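Local coordinates for probable fumarate reductase Ifc3 (Shewanella frigidimarina, PDB 1QO8), which catalyses the essentially unidirectional reduction of fumarate to succinate in vitro, using FAD and four covalently bound c-type hemes, at residues S100-W105 / V150-F155; R272-V277 / T294-I299; G312-M317 / G340-K345. All blocks are in the same frame, centred on the assembly; numbering follows the deposited sequence.

Interaction 1 (S100-W105 / V150-F155). With FAD (flavin-adenine dinucleotide), chain G.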
# COMPACT_ATOMS: atom_id res chain seq x y z
N SER A 100 -4.52 -14.53 -25.83
CA SER A 100 -5.69 -14.41 -25.00
C SER A 100 -6.57 -13.25 -25.47
O SER A 100 -6.12 -12.13 -25.71
CB SER A 100 -5.35 -14.15 -23.53
OG SER A 100 -6.60 -14.01 -22.82
N TRP A 101 -7.88 -13.45 -25.36
CA TRP A 101 -8.80 -12.36 -25.71
C TRP A 101 -8.62 -11.23 -24.70
O TRP A 101 -8.99 -10.09 -24.95
CB TRP A 101 -10.21 -12.90 -25.57
CG TRP A 101 -10.73 -13.25 -24.21
CD1 TRP A 101 -10.70 -14.50 -23.65
CD2 TRP A 101 -11.44 -12.39 -23.29
NE1 TRP A 101 -11.28 -14.42 -22.41
CE2 TRP A 101 -11.79 -13.19 -22.16
CE3 TRP A 101 -11.77 -11.02 -23.28
CZ2 TRP A 101 -12.45 -12.68 -21.05
CZ3 TRP A 101 -12.47 -10.51 -22.18
CH2 TRP A 101 -12.76 -11.35 -21.06
N ASP A 102 -8.29 -11.61 -23.47
CA ASP A 102 -8.26 -10.66 -22.38
C ASP A 102 -6.89 -9.98 -22.32
O ASP A 102 -5.93 -10.40 -21.67
CB ASP A 102 -8.67 -11.34 -21.09
CG ASP A 102 -8.64 -10.37 -19.92
OD1 ASP A 102 -8.33 -9.18 -20.14
OD2 ASP A 102 -8.93 -10.85 -18.80
N ASP A 103 -6.73 -8.92 -23.06
CA ASP A 103 -5.47 -8.25 -23.36
C ASP A 103 -5.29 -6.99 -22.53
O ASP A 103 -4.57 -6.09 -22.95
CB ASP A 103 -5.41 -7.88 -24.85
CG ASP A 103 -6.67 -7.27 -25.46
OD1 ASP A 103 -7.67 -6.93 -24.77
OD2 ASP A 103 -6.64 -7.09 -26.71
N GLY A 104 -5.82 -6.88 -21.33
CA GLY A 104 -5.72 -5.64 -20.57
C GLY A 104 -6.93 -4.74 -20.83
O GLY A 104 -8.03 -5.25 -21.05
N TRP A 105 -6.74 -3.44 -20.76
CA TRP A 105 -7.86 -2.49 -20.67
C TRP A 105 -7.73 -1.54 -21.85
O TRP A 105 -6.62 -1.09 -22.20
CB TRP A 105 -7.84 -1.86 -19.27
CG TRP A 105 -7.31 -0.46 -19.18
CD1 TRP A 105 -6.15 0.05 -19.72
CD2 TRP A 105 -7.91 0.65 -18.48
NE1 TRP A 105 -6.02 1.38 -19.43
CE2 TRP A 105 -7.08 1.78 -18.67
CE3 TRP A 105 -9.06 0.79 -17.70
CZ2 TRP A 105 -7.38 3.03 -18.13
CZ3 TRP A 105 -9.36 2.03 -17.18
CH2 TRP A 105 -8.53 3.14 -17.40
N VAL A 150 -21.20 -11.76 -13.14
CA VAL A 150 -20.25 -11.88 -14.24
C VAL A 150 -18.91 -12.49 -13.80
O VAL A 150 -18.47 -12.26 -12.67
CB VAL A 150 -19.93 -10.53 -14.92
CG1 VAL A 150 -21.19 -9.85 -15.51
CG2 VAL A 150 -19.34 -9.51 -13.94
N ASP A 151 -18.22 -13.23 -14.72
CA ASP A 151 -16.90 -13.68 -14.28
C ASP A 151 -15.99 -13.56 -15.47
O ASP A 151 -16.43 -13.96 -16.53
CB ASP A 151 -16.92 -15.15 -13.77
CG ASP A 151 -15.59 -15.51 -13.10
OD1 ASP A 151 -14.58 -15.66 -13.78
OD2 ASP A 151 -15.63 -15.64 -11.85
N LYS A 152 -14.72 -13.12 -15.32
CA LYS A 152 -13.89 -12.97 -16.52
C LYS A 152 -13.32 -14.29 -17.03
O LYS A 152 -12.65 -14.24 -18.08
CB LYS A 152 -12.74 -11.99 -16.23
CG LYS A 152 -11.75 -12.64 -15.16
CD LYS A 152 -10.60 -11.67 -14.88
CE LYS A 152 -9.78 -12.13 -13.56
NZ LYS A 152 -8.47 -11.37 -13.73
N ALA A 153 -13.40 -15.33 -16.20
CA ALA A 153 -12.71 -16.58 -16.57
C ALA A 153 -13.63 -17.46 -17.45
O ALA A 153 -14.86 -17.25 -17.47
CB ALA A 153 -12.40 -17.34 -15.27
N PRO A 154 -13.06 -18.51 -17.99
CA PRO A 154 -13.71 -19.50 -18.83
C PRO A 154 -14.84 -20.29 -18.14
O PRO A 154 -15.78 -20.84 -18.65
CB PRO A 154 -12.59 -20.46 -19.20
CG PRO A 154 -11.30 -19.82 -18.85
CD PRO A 154 -11.56 -18.51 -18.18
N PHE A 155 -14.72 -20.39 -16.81
CA PHE A 155 -15.61 -21.23 -16.03
C PHE A 155 -15.57 -20.47 -14.72
O PHE A 155 -14.67 -19.77 -14.33
CB PHE A 155 -15.30 -22.67 -15.72
CG PHE A 155 -13.86 -23.00 -15.50
CD1 PHE A 155 -13.02 -23.21 -16.58
CD2 PHE A 155 -13.34 -23.04 -14.22
CE1 PHE A 155 -11.70 -23.54 -16.45
CE2 PHE A 155 -11.98 -23.36 -14.06
CZ PHE A 155 -11.19 -23.63 -15.16
PA FAD G . -12.28 -16.31 -5.67
O1A FAD G . -12.81 -17.67 -5.33
O2A FAD G . -11.04 -16.15 -6.18
O5B FAD G . -13.12 -15.96 -6.95
C5B FAD G . -13.11 -14.61 -7.58
C4B FAD G . -13.89 -14.73 -8.99
O4B FAD G . -13.83 -13.32 -9.53
C3B FAD G . -13.06 -15.54 -10.03
O3B FAD G . -13.60 -16.66 -10.58
C2B FAD G . -12.37 -14.46 -10.93
O2B FAD G . -12.14 -14.86 -12.31
C1B FAD G . -13.45 -13.44 -10.95
N9A FAD G . -12.96 -12.09 -11.26
C8A FAD G . -11.78 -11.50 -10.89
N7A FAD G . -11.62 -10.32 -11.44
C5A FAD G . -12.75 -10.12 -12.23
C6A FAD G . -13.14 -9.06 -13.16
N6A FAD G . -12.43 -7.99 -13.38
N1A FAD G . -14.36 -9.23 -13.73
C2A FAD G . -15.11 -10.38 -13.59
N3A FAD G . -14.81 -11.41 -12.76
C4A FAD G . -13.62 -11.22 -12.15
N1 FAD G . -9.20 -20.75 2.75
C2 FAD G . -9.89 -21.35 3.68
O2 FAD G . -10.50 -20.85 4.57
N3 FAD G . -10.01 -22.77 3.76
C4 FAD G . -9.34 -23.48 2.77
O4 FAD G . -9.35 -24.68 2.80
C4X FAD G . -8.53 -22.79 1.77
N5 FAD G . -7.84 -23.49 0.86
C5X FAD G . -7.15 -22.86 -0.12
C6 FAD G . -6.47 -23.66 -1.06
C7 FAD G . -5.76 -23.05 -2.07
C7M FAD G . -5.01 -23.83 -3.10
C8 FAD G . -5.78 -21.61 -2.15
C8M FAD G . -5.07 -20.94 -3.29
C9 FAD G . -6.47 -20.84 -1.26
C9A FAD G . -7.17 -21.42 -0.23
N10 FAD G . -7.89 -20.73 0.77
C10 FAD G . -8.55 -21.35 1.75
C1' FAD G . -8.27 -19.30 0.54
C2' FAD G . -9.76 -19.22 0.08
O2' FAD G . -9.84 -20.36 -0.83
C3' FAD G . -9.84 -17.98 -0.85
O3' FAD G . -9.47 -16.79 -0.15
C4' FAD G . -11.36 -17.67 -1.04
O4' FAD G . -11.86 -18.81 -1.81
C5' FAD G . -11.42 -16.41 -1.98
O5' FAD G . -12.91 -16.40 -2.46
P FAD G . -13.50 -15.26 -3.30
O1P FAD G . -14.95 -15.63 -3.49
O2P FAD G . -13.13 -14.11 -2.60
O3P FAD G . -12.67 -15.26 -4.49
O HOH W 1 -11.98 -16.13 -20.11
O HOH W 2 -9.69 -13.76 -18.23
O HOH W 3 -7.35 -10.90 -16.58

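Interaction 2 (R272-V277 / T294-I299). With FAD (flavin-adenine dinucleotide), chain G.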
# COMPACT_ATOMS: atom_id res chain seq x y z
N ARG A 272 -14.95 -9.67 -18.33
CA ARG A 272 -14.13 -8.94 -17.40
C ARG A 272 -14.59 -7.49 -17.16
O ARG A 272 -14.66 -6.63 -18.09
CB ARG A 272 -12.68 -8.93 -17.91
CG ARG A 272 -11.78 -8.20 -16.91
CD ARG A 272 -10.36 -8.36 -17.46
NE ARG A 272 -9.44 -8.07 -16.39
CZ ARG A 272 -8.14 -7.81 -16.59
NH1 ARG A 272 -7.62 -7.85 -17.81
NH2 ARG A 272 -7.39 -7.54 -15.53
N VAL A 273 -14.85 -7.26 -15.88
CA VAL A 273 -15.20 -5.91 -15.46
C VAL A 273 -13.87 -5.11 -15.41
O VAL A 273 -12.89 -5.65 -14.86
CB VAL A 273 -15.89 -5.87 -14.10
CG1 VAL A 273 -15.95 -4.39 -13.64
CG2 VAL A 273 -17.29 -6.47 -14.15
N VAL A 274 -13.88 -3.95 -16.06
CA VAL A 274 -12.68 -3.13 -16.20
C VAL A 274 -12.74 -1.73 -15.62
O VAL A 274 -11.76 -1.01 -15.44
CB VAL A 274 -12.29 -3.07 -17.66
CG1 VAL A 274 -11.75 -4.35 -18.24
CG2 VAL A 274 -13.48 -2.57 -18.56
N LYS A 275 -13.92 -1.23 -15.21
CA LYS A 275 -14.07 0.06 -14.61
C LYS A 275 -15.36 0.17 -13.84
O LYS A 275 -16.33 -0.45 -14.25
CB LYS A 275 -14.08 1.11 -15.78
CG LYS A 275 -13.82 2.48 -15.15
CD LYS A 275 -13.73 3.58 -16.20
CE LYS A 275 -12.81 4.65 -15.60
NZ LYS A 275 -13.59 5.87 -15.25
N LEU A 276 -15.39 0.79 -12.70
CA LEU A 276 -16.66 1.08 -12.03
C LEU A 276 -17.06 2.50 -12.50
O LEU A 276 -16.19 3.39 -12.58
CB LEU A 276 -16.50 1.07 -10.51
CG LEU A 276 -15.96 -0.24 -9.87
CD1 LEU A 276 -15.42 0.01 -8.47
CD2 LEU A 276 -17.04 -1.32 -9.82
N VAL A 277 -18.32 2.69 -12.78
CA VAL A 277 -18.76 3.97 -13.39
C VAL A 277 -19.39 4.74 -12.24
O VAL A 277 -20.29 4.26 -11.56
CB VAL A 277 -19.81 3.77 -14.49
CG1 VAL A 277 -20.21 5.12 -15.19
CG2 VAL A 277 -19.27 2.76 -15.49
N THR A 294 -18.45 -9.83 -27.38
CA THR A 294 -19.28 -8.63 -27.58
C THR A 294 -18.46 -7.36 -27.42
O THR A 294 -18.85 -6.35 -27.93
CB THR A 294 -20.42 -8.68 -26.57
OG1 THR A 294 -19.98 -8.39 -25.28
CG2 THR A 294 -21.06 -10.04 -26.60
N GLY A 295 -17.30 -7.42 -26.75
CA GLY A 295 -16.48 -6.21 -26.64
C GLY A 295 -16.90 -5.47 -25.39
O GLY A 295 -17.48 -6.04 -24.44
N TYR A 296 -16.70 -4.16 -25.41
CA TYR A 296 -16.89 -3.31 -24.24
C TYR A 296 -18.28 -2.78 -24.20
O TYR A 296 -18.76 -2.27 -25.24
CB TYR A 296 -15.92 -2.15 -24.20
CG TYR A 296 -14.47 -2.55 -24.00
CD1 TYR A 296 -13.70 -3.05 -25.04
CD2 TYR A 296 -13.88 -2.42 -22.75
CE1 TYR A 296 -12.38 -3.39 -24.81
CE2 TYR A 296 -12.55 -2.75 -22.53
CZ TYR A 296 -11.82 -3.24 -23.54
OH TYR A 296 -10.51 -3.58 -23.36
N TYR A 297 -18.91 -2.81 -23.06
CA TYR A 297 -20.27 -2.31 -22.92
C TYR A 297 -20.53 -1.96 -21.46
O TYR A 297 -19.77 -2.46 -20.60
CB TYR A 297 -21.32 -3.30 -23.36
CG TYR A 297 -21.51 -4.55 -22.56
CD1 TYR A 297 -20.61 -5.61 -22.74
CD2 TYR A 297 -22.54 -4.69 -21.66
CE1 TYR A 297 -20.77 -6.78 -22.01
CE2 TYR A 297 -22.70 -5.86 -20.93
CZ TYR A 297 -21.79 -6.90 -21.12
OH TYR A 297 -21.96 -8.06 -20.44
N MET A 298 -21.58 -1.23 -21.17
CA MET A 298 -21.78 -0.76 -19.81
C MET A 298 -23.09 -1.42 -19.38
O MET A 298 -24.02 -1.46 -20.16
CB MET A 298 -21.91 0.75 -19.60
CG MET A 298 -22.47 1.27 -18.28
SD MET A 298 -22.34 3.10 -18.12
CE MET A 298 -23.30 3.35 -16.64
N ILE A 299 -23.05 -1.89 -18.13
CA ILE A 299 -24.22 -2.34 -17.43
C ILE A 299 -24.53 -1.27 -16.37
O ILE A 299 -23.61 -0.99 -15.64
CB ILE A 299 -23.99 -3.69 -16.71
CG1 ILE A 299 -23.64 -4.81 -17.69
CG2 ILE A 299 -25.14 -4.09 -15.82
CD1 ILE A 299 -23.13 -6.09 -17.00
PA FAD G . -12.28 -16.31 -5.67
O1A FAD G . -12.81 -17.67 -5.33
O2A FAD G . -11.04 -16.15 -6.18
O5B FAD G . -13.12 -15.96 -6.95
C5B FAD G . -13.11 -14.61 -7.58
C4B FAD G . -13.89 -14.73 -8.99
O4B FAD G . -13.83 -13.32 -9.53
C3B FAD G . -13.06 -15.54 -10.03
O3B FAD G . -13.60 -16.66 -10.58
C2B FAD G . -12.37 -14.46 -10.93
O2B FAD G . -12.14 -14.86 -12.31
C1B FAD G . -13.45 -13.44 -10.95
N9A FAD G . -12.96 -12.09 -11.26
C8A FAD G . -11.78 -11.50 -10.89
N7A FAD G . -11.62 -10.32 -11.44
C5A FAD G . -12.75 -10.12 -12.23
C6A FAD G . -13.14 -9.06 -13.16
N6A FAD G . -12.43 -7.99 -13.38
N1A FAD G . -14.36 -9.23 -13.73
C2A FAD G . -15.11 -10.38 -13.59
N3A FAD G . -14.81 -11.41 -12.76
C4A FAD G . -13.62 -11.22 -12.15
N1 FAD G . -9.20 -20.75 2.75
C2 FAD G . -9.89 -21.35 3.68
O2 FAD G . -10.50 -20.85 4.57
N3 FAD G . -10.01 -22.77 3.76
C4 FAD G . -9.34 -23.48 2.77
O4 FAD G . -9.35 -24.68 2.80
C4X FAD G . -8.53 -22.79 1.77
N5 FAD G . -7.84 -23.49 0.86
C5X FAD G . -7.15 -22.86 -0.12
C6 FAD G . -6.47 -23.66 -1.06
C7 FAD G . -5.76 -23.05 -2.07
C7M FAD G . -5.01 -23.83 -3.10
C8 FAD G . -5.78 -21.61 -2.15
C8M FAD G . -5.07 -20.94 -3.29
C9 FAD G . -6.47 -20.84 -1.26
C9A FAD G . -7.17 -21.42 -0.23
N10 FAD G . -7.89 -20.73 0.77
C10 FAD G . -8.55 -21.35 1.75
C1' FAD G . -8.27 -19.30 0.54
C2' FAD G . -9.76 -19.22 0.08
O2' FAD G . -9.84 -20.36 -0.83
C3' FAD G . -9.84 -17.98 -0.85
O3' FAD G . -9.47 -16.79 -0.15
C4' FAD G . -11.36 -17.67 -1.04
O4' FAD G . -11.86 -18.81 -1.81
C5' FAD G . -11.42 -16.41 -1.98
O5' FAD G . -12.91 -16.40 -2.46
P FAD G . -13.50 -15.26 -3.30
O1P FAD G . -14.95 -15.63 -3.49
O2P FAD G . -13.13 -14.11 -2.60
O3P FAD G . -12.67 -15.26 -4.49

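Interaction 3 (G312-M317 / G340-K345)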
# COMPACT_ATOMS: atom_id res chain seq x y z
N GLY A 312 -2.95 -12.30 -5.53
CA GLY A 312 -1.62 -12.98 -5.42
C GLY A 312 -1.00 -13.29 -6.72
O GLY A 312 0.23 -13.55 -6.75
N MET A 313 -1.72 -13.29 -7.87
CA MET A 313 -1.04 -13.53 -9.15
C MET A 313 -0.78 -12.22 -9.91
O MET A 313 -0.27 -12.18 -11.03
CB MET A 313 -1.94 -14.41 -10.05
CG MET A 313 -2.30 -15.74 -9.33
SD MET A 313 -0.84 -16.78 -9.51
CE MET A 313 -0.80 -17.43 -11.17
N ASN A 314 -1.02 -11.09 -9.24
CA ASN A 314 -0.68 -9.81 -9.95
C ASN A 314 0.74 -9.52 -9.52
O ASN A 314 1.01 -9.06 -8.39
CB ASN A 314 -1.68 -8.70 -9.48
CG ASN A 314 -1.51 -7.42 -10.31
OD1 ASN A 314 -2.46 -6.84 -10.89
ND2 ASN A 314 -0.26 -7.04 -10.47
N LYS A 315 1.69 -9.71 -10.39
CA LYS A 315 3.10 -9.49 -10.18
C LYS A 315 3.50 -8.04 -9.87
O LYS A 315 4.46 -7.84 -9.09
CB LYS A 315 3.87 -9.94 -11.44
CG LYS A 315 3.89 -11.53 -11.46
CD LYS A 315 4.72 -11.90 -12.69
CE LYS A 315 5.20 -13.34 -12.73
NZ LYS A 315 4.15 -14.29 -13.21
N GLU A 316 2.80 -7.09 -10.46
CA GLU A 316 3.15 -5.67 -10.20
C GLU A 316 2.65 -5.30 -8.82
O GLU A 316 3.39 -4.63 -8.08
CB GLU A 316 2.49 -4.73 -11.25
CG GLU A 316 2.69 -3.29 -10.76
CD GLU A 316 2.24 -2.14 -11.64
OE1 GLU A 316 2.12 -2.37 -12.86
OE2 GLU A 316 2.02 -1.05 -11.07
N MET A 317 1.43 -5.71 -8.45
CA MET A 317 0.95 -5.38 -7.13
C MET A 317 1.84 -6.05 -6.05
O MET A 317 2.24 -5.46 -5.05
CB MET A 317 -0.53 -5.83 -6.96
CG MET A 317 -1.50 -5.01 -7.81
SD MET A 317 -3.18 -5.60 -7.72
CE MET A 317 -3.77 -5.33 -6.09
N GLY A 340 -10.39 -6.13 -8.60
CA GLY A 340 -11.39 -5.53 -7.72
C GLY A 340 -10.82 -4.43 -6.84
O GLY A 340 -11.36 -3.31 -6.72
N VAL A 341 -9.65 -4.68 -6.25
CA VAL A 341 -8.84 -3.68 -5.61
C VAL A 341 -8.38 -2.57 -6.55
O VAL A 341 -8.41 -1.42 -6.08
CB VAL A 341 -7.56 -4.31 -4.95
CG1 VAL A 341 -6.46 -3.30 -4.71
CG2 VAL A 341 -7.95 -5.01 -3.61
N LEU A 342 -7.84 -2.82 -7.75
CA LEU A 342 -7.45 -1.76 -8.63
C LEU A 342 -8.61 -0.85 -9.03
O LEU A 342 -8.43 0.36 -8.98
CB LEU A 342 -6.79 -2.28 -9.91
CG LEU A 342 -5.50 -3.09 -9.59
CD1 LEU A 342 -5.09 -3.75 -10.90
CD2 LEU A 342 -4.48 -2.16 -8.92
N MET A 343 -9.76 -1.36 -9.43
CA MET A 343 -10.91 -0.56 -9.86
C MET A 343 -11.46 0.26 -8.68
O MET A 343 -11.95 1.37 -8.84
CB MET A 343 -12.08 -1.47 -10.34
CG MET A 343 -11.76 -1.96 -11.74
SD MET A 343 -13.02 -3.03 -12.45
CE MET A 343 -13.41 -4.27 -11.28
N ALA A 344 -11.41 -0.31 -7.49
CA ALA A 344 -11.89 0.35 -6.29
C ALA A 344 -10.99 1.52 -5.92
O ALA A 344 -11.45 2.67 -5.67
CB ALA A 344 -12.20 -0.54 -5.09
N LYS A 345 -9.71 1.34 -5.94
CA LYS A 345 -8.70 2.31 -5.63
C LYS A 345 -8.80 3.54 -6.57
O LYS A 345 -8.80 4.67 -6.15
CB LYS A 345 -7.30 1.68 -5.81
CG LYS A 345 -6.26 2.56 -5.10
CD LYS A 345 -4.81 2.29 -5.47
CE LYS A 345 -4.52 1.55 -6.75
NZ LYS A 345 -3.08 1.19 -7.00

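Interaction 1 (S100-W105 / V150-F155)
The two loops pass each other at D102 and K152, whose CA atoms lie 8.4 Å apart, so side chains and water have to make the contact. W101 comes closest: the CZ2 edge of its indole stops 3.4 Å from K152 O, with that oxygen lying near the ring plane. CG of W101 sits between its own N and C (chi1 68°), which folds the indole back until D102 CB lies over the centre of one face. No direct hydrogen bond joins the loops; three waters supply the polar links. One molecule accepts from W101 NE1 and donates to K152 O, a second donates to both K152 O and D102 OD2, and a third accepts from K152 NZ at 3.1 Å while donating to D102 OD2 at 2.7 Å. K152 O and D102 OD2 thus each take two water hydrogens. The other end of the D102 carboxylate, OD1, forms a salt bridge with R272, and S100 OG accepts from D102 N, an ST turn. The 150-155 loop follows strand 147-150 of the Rossmann-type FAD fold, and D151 is the acidic residue that such folds commonly place here to hold the ribose. Its OD2 takes the FAD O3B hydroxyl at 2.6 Å and its OD1 takes O2B at 3.0 Å. The anti lone pair of OD1 also receives A153 N, closing an Asx turn that fixes the carboxylate against the backbone. With CG tucked between backbone N and carbonyl carbon (chi1 67°), K152 is directed over the adenine and runs extended across its face, CD standing 3.7 Å from FAD C5A and CE 3.3 Å from N7A. Beyond the base its ammonium makes a salt bridge with D339.

Interaction 2 (R272-V277 / T294-I299)
V273 O accepts the adenine amino group N6A of FAD at 2.8 Å, with an N-H...O angle of 158°. The same residue gives its own N-H to FAD N1A at 3.0 Å and 166°, so one residue's N-H and C=O pair with two adjacent positions, N1A and N6A, on the same edge of the adenine. Alongside, R272 runs extended past the amino group, CG 3.6 Å from N6A, and its guanidinium goes on to a salt bridge with D339. Across the contact itself the meeting is wholly apolar. V274 puts CG2 near the plane of the Y296 ring, at its edge, 4.1 Å from CE2, and the two side chains cross at about a right angle. V277 and M298 instead meet tip to tip: M298, extended throughout, brings its methyl CE to 3.8 Å from V277 CG1, while SD lies beside both valine methyls. These two strands belong to the antiparallel meander seen in FAD-binding folds of this class; strand 284-291 lies between them, so 272-277 and 295-299 run in the same general direction, 29° apart, and touch over their neighbour. A classic beta bulge at V274 and K275, both facing V288, shifts the alternation, so V274 and V277 both point toward 294-299. Helix 107-115 packs on that face, with I110 against V274 and Y296. The Y296 ring also stacks on H290, and its hydroxyl is hydrogen-bonded to D106 N, which fixes the ring's outer end.

Interaction 3 (G312-M317 / G340-K345)
Apolar contacts carry this meeting, and M317 supplies most of them. Its chain turns at the last torsion (chi3 67°), swinging CE onto V341, 3.6 Å from CG1, while SD lies 3.9 Å from L342 CD2 and equally near CG. The thioether thus crosses two successive side chains of helix 340-345 obliquely. An alanine here, lacking SD and CE, would probably open a gap beside V341 and leave the L342 methyls without their sulfur neighbour. The N314 amide, arriving from the opposite direction, brushes L342 CD1. No hydrogen bond crosses between the two segments: A344 N to G340 O and K345 N to V341 O, both 3.1 Å, keep the 340-345 turn regular, and N314 occupies the N-cap position of helix 315-321. A hydrogen bond and a cation-pi contact reach into the second subunit of the homodimer, from K345 NZ to Y320 O and from the lysine to the Y320 ring; M317 packs on the same Y320 of the second subunit. The arrangement is a side-chain helix-to-helix contact within the FAD-binding domain, set beside the dimer interface, with the FAD-binding D339 at the start of helix 339-346.

From the N terminus, the three contacts follow in series, none nested in or crossing another. Interaction 1 closes a 44-residue loop, bringing the segment that precedes helix 107-115 against the first turn after strand 147-150. Interaction 2 closes a much shorter one of 16 residues, within the meander, and interaction 3 closes 22 residues between two helices. Interactions 1 and 2 meet directly through the D102–R272 salt bridge and packing of K152 on R272, and both touch FAD. Interaction 3 touches only interaction 2, through M343 SD on V273 and on the backbone of V274 and K275. It stays about 7 Å from interaction 1 at the nearest atoms.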